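Local coordinates for uncharacterized protein (Streptococcus pneumoniae, PDB 3LFT), which probably serves as the substrate-binding protein of an ABC transporter and holds L-tryptophan in the cleft between its two lobes, at the tryptophan site. Residues are numbered along the deposited sequence; one frame, centred on the assembly and turned at random.

The tryptophan site. Residues 13, 15-16, 19, 70-72, 90-92, 115, 146, 194-196, 199, 220, 223, 236. With TRP (tryptophan), chain B.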
ATOM      1  N   HIS A  13      -6.342  -7.317  -3.577  1.00  6.07           N
ATOM      2  CA  HIS A  13      -5.007  -7.652  -4.047  1.00  6.20           C
ATOM      3  C   HIS A  13      -4.282  -8.321  -2.876  1.00  5.60           C
ATOM      4  O   HIS A  13      -4.678  -8.133  -1.725  1.00  5.05           O
ATOM      5  CB  HIS A  13      -4.326  -6.458  -4.745  1.00  5.94           C
ATOM      6  CG  HIS A  13      -3.916  -5.335  -3.851  1.00  4.99           C
ATOM      7  ND1 HIS A  13      -4.481  -4.076  -3.893  1.00  7.01           N
ATOM      8  CD2 HIS A  13      -2.885  -5.261  -2.982  1.00  3.01           C
ATOM      9  CE1 HIS A  13      -3.825  -3.281  -3.061  1.00  3.06           C
ATOM     10  NE2 HIS A  13      -2.867  -3.985  -2.483  1.00  6.96           N
ATOM     11  N   SER A  15      -1.705  -8.151  -0.989  1.00  5.13           N
ATOM     12  CA  SER A  15      -1.227  -7.383   0.167  1.00  4.53           C
ATOM     13  C   SER A  15      -2.367  -6.982   1.101  1.00  5.17           C
ATOM     14  O   SER A  15      -2.260  -7.114   2.319  1.00  5.29           O
ATOM     15  CB  SER A  15      -0.461  -6.142  -0.280  1.00  4.98           C
ATOM     16  OG  SER A  15       0.651  -6.475  -1.096  1.00  4.43           O
ATOM     17  N   LEU A  16      -3.479  -6.526   0.532  1.00  4.54           N
ATOM     18  CA  LEU A  16      -4.609  -6.146   1.376  1.00  5.14           C
ATOM     19  C   LEU A  16      -5.216  -7.347   2.085  1.00  5.19           C
ATOM     20  O   LEU A  16      -5.637  -7.229   3.242  1.00  5.78           O
ATOM     21  CB  LEU A  16      -5.683  -5.352   0.621  1.00  5.08           C
ATOM     22  CG  LEU A  16      -5.230  -4.075  -0.103  1.00  5.46           C
ATOM     23  CD1 LEU A  16      -6.442  -3.268  -0.540  1.00  6.24           C
ATOM     24  CD2 LEU A  16      -4.295  -3.181   0.716  1.00  6.30           C
ATOM     25  N   ILE A  19      -3.009  -7.917   5.076  1.00  5.29           N
ATOM     26  CA  ILE A  19      -3.333  -6.929   6.097  1.00  5.38           C
ATOM     27  C   ILE A  19      -4.601  -7.333   6.857  1.00  5.82           C
ATOM     28  O   ILE A  19      -4.622  -7.287   8.098  1.00  6.17           O
ATOM     29  CB  ILE A  19      -3.453  -5.524   5.484  1.00  5.02           C
ATOM     30  CG1 ILE A  19      -2.072  -5.084   4.985  1.00  6.39           C
ATOM     31  CG2 ILE A  19      -4.033  -4.527   6.498  1.00  6.94           C
ATOM     32  CD1 ILE A  19      -2.154  -3.857   4.106  1.00  6.79           C
ATOM     33  N   ALA A  70      -6.745   0.412   2.965  1.00  5.88           N
ATOM     34  CA  ALA A  70      -6.248   1.227   1.839  1.00  5.82           C
ATOM     35  C   ALA A  70      -6.929   2.592   1.815  1.00  5.68           C
ATOM     36  O   ALA A  70      -8.061   2.764   2.292  1.00  5.56           O
ATOM     37  CB  ALA A  70      -6.355   0.498   0.466  1.00  6.34           C
ATOM     38  N   THR A  71      -6.219   3.561   1.268  1.00  5.51           N
ATOM     39  CA  THR A  71      -6.610   4.959   1.295  1.00  5.59           C
ATOM     40  C   THR A  71      -8.033   5.227   0.757  1.00  5.75           C
ATOM     41  O   THR A  71      -8.800   5.897   1.437  1.00  5.91           O
ATOM     42  CB  THR A  71      -5.517   5.840   0.618  1.00  5.27           C
ATOM     43  OG1 THR A  71      -4.354   5.838   1.441  1.00  5.35           O
ATOM     44  CG2 THR A  71      -5.971   7.282   0.439  1.00  6.20           C
ATOM     45  N   PRO A  72      -8.408   4.662  -0.406  1.00  6.04           N
ATOM     46  CA  PRO A  72      -9.777   4.990  -0.863  1.00  6.30           C
ATOM     47  C   PRO A  72     -10.870   4.480   0.073  1.00  6.51           C
ATOM     48  O   PRO A  72     -11.936   5.099   0.163  1.00  6.08           O
ATOM     49  CB  PRO A  72      -9.865   4.308  -2.224  1.00  7.57           C
ATOM     50  CG  PRO A  72      -8.414   4.272  -2.691  1.00  8.40           C
ATOM     51  CD  PRO A  72      -7.640   3.938  -1.436  1.00  7.09           C
ATOM     52  N   ALA A  90      -3.290   0.788   6.874  1.00  5.17           N
ATOM     53  CA  ALA A  90      -2.269   0.972   5.837  1.00  5.37           C
ATOM     54  C   ALA A  90      -2.619   2.077   4.841  1.00  5.38           C
ATOM     55  O   ALA A  90      -2.821   1.841   3.644  1.00  6.18           O
ATOM     56  CB  ALA A  90      -1.945  -0.359   5.127  1.00  5.28           C
ATOM     57  N   ILE A  91      -2.660   3.312   5.354  1.00  5.05           N
ATOM     58  CA  ILE A  91      -2.857   4.516   4.537  1.00  5.28           C
ATOM     59  C   ILE A  91      -1.475   5.171   4.448  1.00  4.88           C
ATOM     60  O   ILE A  91      -0.898   5.586   5.453  1.00  4.93           O
ATOM     61  CB  ILE A  91      -3.874   5.458   5.217  1.00  5.30           C
ATOM     62  CG1 ILE A  91      -5.320   5.023   4.910  1.00  5.96           C
ATOM     63  CG2 ILE A  91      -3.710   6.905   4.737  1.00  5.56           C
ATOM     64  CD1 ILE A  91      -5.655   3.529   5.024  1.00  6.46           C
ATOM     65  N   THR A  92      -0.939   5.261   3.234  1.00  4.78           N
ATOM     66  CA  THR A  92       0.455   5.695   3.062  1.00  4.90           C
ATOM     67  C   THR A  92       0.708   7.144   3.486  1.00  5.09           C
ATOM     68  O   THR A  92       1.742   7.460   4.073  1.00  5.49           O
ATOM     69  CB  THR A  92       0.919   5.417   1.615  1.00  5.08           C
ATOM     70  OG1 THR A  92       1.034   4.001   1.451  1.00  4.86           O
ATOM     71  CG2 THR A  92       2.226   6.097   1.229  1.00  5.02           C
ATOM     72  N   ASP A 115       1.610   3.144   6.164  1.00  5.67           N
ATOM     73  CA  ASP A 115       2.788   2.532   5.541  1.00  5.57           C
ATOM     74  C   ASP A 115       3.467   3.529   4.605  1.00  5.71           C
ATOM     75  O   ASP A 115       3.073   3.707   3.441  1.00  6.65           O
ATOM     76  CB  ASP A 115       2.385   1.228   4.807  1.00  6.49           C
ATOM     77  CG  ASP A 115       1.216   1.387   3.835  1.00  6.78           C
ATOM     78  OD1 ASP A 115       0.288   2.183   4.099  1.00  6.34           O
ATOM     79  OD2 ASP A 115       1.185   0.620   2.823  1.00  6.32           O
ATOM     80  N   ASN A 146      -2.573   8.406  -2.207  1.00  5.52           N
ATOM     81  CA  ASN A 146      -1.331   7.779  -1.724  1.00  6.12           C
ATOM     82  C   ASN A 146      -0.205   7.814  -2.729  1.00  6.45           C
ATOM     83  O   ASN A 146       0.962   8.034  -2.365  1.00  7.15           O
ATOM     84  CB  ASN A 146      -1.583   6.324  -1.281  1.00  6.00           C
ATOM     85  CG  ASN A 146      -2.561   5.576  -2.179  1.00  6.01           C
ATOM     86  OD1 ASN A 146      -3.742   5.951  -2.268  1.00  6.44           O
ATOM     87  ND2 ASN A 146      -2.081   4.537  -2.871  1.00  6.04           N
ATOM     88  N   ILE A 194       3.377   2.217  -3.773  1.00  4.94           N
ATOM     89  CA  ILE A 194       2.371   1.451  -3.034  1.00  5.15           C
ATOM     90  C   ILE A 194       1.002   1.930  -3.565  1.00  4.94           C
ATOM     91  O   ILE A 194       0.425   2.889  -3.039  1.00  6.09           O
ATOM     92  CB  ILE A 194       2.521   1.627  -1.501  1.00  5.16           C
ATOM     93  CG1 ILE A 194       3.950   1.342  -1.030  1.00  6.00           C
ATOM     94  CG2 ILE A 194       1.556   0.709  -0.780  1.00  5.66           C
ATOM     95  CD1 ILE A 194       4.166   1.752   0.430  1.00  6.42           C
ATOM     96  N   ASP A 195       0.546   1.281  -4.631  1.00  4.86           N
ATOM     97  CA  ASP A 195      -0.544   1.775  -5.467  1.00  4.52           C
ATOM     98  C   ASP A 195      -1.543   0.636  -5.642  1.00  4.74           C
ATOM     99  O   ASP A 195      -1.198  -0.436  -6.153  1.00  4.90           O
ATOM    100  CB  ASP A 195       0.029   2.224  -6.818  1.00  5.75           C
ATOM    101  CG  ASP A 195      -1.023   2.802  -7.733  1.00  5.87           C
ATOM    102  OD1 ASP A 195      -1.874   2.036  -8.238  1.00  6.35           O
ATOM    103  OD2 ASP A 195      -1.017   4.047  -7.924  1.00  6.69           O
ATOM    104  N   ASN A 196      -2.786   0.846  -5.216  1.00  4.50           N
ATOM    105  CA  ASN A 196      -3.784  -0.228  -5.254  1.00  4.76           C
ATOM    106  C   ASN A 196      -4.207  -0.610  -6.667  1.00  4.83           C
ATOM    107  O   ASN A 196      -4.489  -1.780  -6.935  1.00  5.19           O
ATOM    108  CB  ASN A 196      -5.026   0.177  -4.469  1.00  4.65           C
ATOM    109  CG  ASN A 196      -4.724   0.381  -3.013  1.00  4.62           C
ATOM    110  OD1 ASN A 196      -4.553  -0.586  -2.273  1.00  4.84           O
ATOM    111  ND2 ASN A 196      -4.658   1.636  -2.579  1.00  5.60           N
ATOM    112  N   ALA A 199      -1.374  -2.556  -8.167  1.00  4.22           N
ATOM    113  CA  ALA A 199      -1.257  -3.849  -7.466  1.00  4.91           C
ATOM    114  C   ALA A 199      -2.357  -4.822  -7.882  1.00  5.45           C
ATOM    115  O   ALA A 199      -2.132  -6.034  -8.000  1.00  5.72           O
ATOM    116  CB  ALA A 199      -1.246  -3.672  -5.951  1.00  4.73           C
ATOM    117  N   ALA A 220       5.751  -3.839  -3.473  1.00  4.33           N
ATOM    118  CA  ALA A 220       5.112  -4.860  -2.642  1.00  4.35           C
ATOM    119  C   ALA A 220       5.727  -6.209  -2.885  1.00  3.97           C
ATOM    120  O   ALA A 220       6.031  -6.560  -4.026  1.00  4.57           O
ATOM    121  CB  ALA A 220       3.614  -4.957  -2.941  1.00  4.62           C
HETATM  122  N   MSE A 223       3.907  -8.164  -5.474  1.00  4.63           N
HETATM  123  CA  MSE A 223       4.242  -7.841  -6.858  1.00  4.24           C
HETATM  124  C   MSE A 223       5.596  -8.419  -7.250  1.00  4.14           C
HETATM  125  O   MSE A 223       5.731  -9.011  -8.312  1.00  5.15           O
HETATM  126  CB  MSE A 223       4.200  -6.332  -7.093  1.00  4.86           C
HETATM  127  CG  MSE A 223       2.763  -5.752  -7.021  1.00  4.52           C
HETATM  128 SE   MSE A 223       2.624  -3.905  -7.617  1.00 10.49          SE
HETATM  129  CE  MSE A 223       2.849  -2.936  -5.955  1.00  7.80           C
ATOM    130  N   GLN A 236       3.473  -6.641   5.568  1.00  5.04           N
ATOM    131  CA  GLN A 236       2.032  -6.445   5.485  1.00  5.15           C
ATOM    132  C   GLN A 236       1.304  -7.035   6.669  1.00  5.04           C
ATOM    133  O   GLN A 236       0.364  -6.437   7.202  1.00  5.22           O
ATOM    134  CB  GLN A 236       1.488  -7.032   4.197  1.00  4.84           C
ATOM    135  CG  GLN A 236       2.157  -6.455   2.934  1.00  5.83           C
ATOM    136  CD  GLN A 236       1.911  -4.970   2.800  1.00  4.82           C
ATOM    137  OE1 GLN A 236       0.793  -4.568   2.456  1.00  5.53           O
ATOM    138  NE2 GLN A 236       2.920  -4.150   3.056  1.00  5.36           N
TER
HETATM  139  N   TRP B   1      -0.877   1.917   1.569  1.00  8.29           N
HETATM  140  CA  TRP B   1      -1.858   1.783   0.452  1.00  8.97           C
HETATM  141  C   TRP B   1      -2.799   2.944   0.458  1.00  8.94           C
HETATM  142  O   TRP B   1      -3.890   2.861  -0.114  1.00  8.77           O
HETATM  143  CB  TRP B   1      -2.603   0.444   0.573  1.00  8.71           C
HETATM  144  CG  TRP B   1      -1.657  -0.726   0.486  1.00  7.83           C
HETATM  145  CD1 TRP B   1      -1.141  -1.487   1.535  1.00  8.47           C
HETATM  146  CD2 TRP B   1      -1.066  -1.270  -0.742  1.00  8.23           C
HETATM  147  NE1 TRP B   1      -0.295  -2.449   1.035  1.00  8.55           N
HETATM  148  CE2 TRP B   1      -0.197  -2.361  -0.292  1.00  8.59           C
HETATM  149  CE3 TRP B   1      -1.174  -0.915  -2.066  1.00  8.21           C
HETATM  150  CZ2 TRP B   1       0.514  -3.065  -1.248  1.00  8.72           C
HETATM  151  CZ3 TRP B   1      -0.441  -1.639  -3.001  1.00  9.20           C
HETATM  152  CH2 TRP B   1       0.384  -2.702  -2.580  1.00  8.94           C
HETATM  153  OXT TRP B   1      -2.471   3.986   1.042  1.00  8.45           O
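Backbone groups frame the amino-acid end of the bound L-tryptophan: the first turn of helix 71-80 offers Thr71 N in an almost straight bond to the carboxylate TRP O (176° at H), the loop at Thr92 gives its N-H to TRP OXT, and Ala90, with phi and psi both positive, presents its carbonyl O to TRP N, which sits above the carbonyl plane and not on a lone pair. Periplasmic-type binding proteins commonly bury a whole ligand between two lobes, and this cleft is a clear case, since almost none of the tryptophan surface stays uncovered. Each carboxylate oxygen accepts from more than one protein donor. Thr71 OG1 also donates to TRP OXT at 2.7 Å, and Asn196 ND2 to TRP O at 2.9 Å, with TRP O lying nearly in the Asn196 amide plane. From the end of strand 110-115, Asp115 straddles the amino TRP N, OD2 through its syn lone pair at 2.7 Å and OD1 at 2.8 Å, a pairing that would offset the positive charge expected on the amino group. Thr92 OG1 accepts from TRP N at 2.8 Å while donating to Asp115 O, which should orient its hydroxyl hydrogen. The indole is clamped between aliphatic groups: Ile194 CG2, anti to the backbone N, presses over one face 3.4 Å from the six-membered ring centroid, and Leu16 CD2 lies over the five-membered ring on the opposite face. The His13 imidazole approaches edge-to-face, its plane turned 56° from the TRP benzo ring, and is itself sandwiched between Leu16 CG and Ala199 CB. Recognition of the indole N-H falls to Gln236, whose chain bends at chi2 (-63°) so that OE1 accepts from TRP NE1 at 2.8 Å, in the carbonyl plane and on a lone pair.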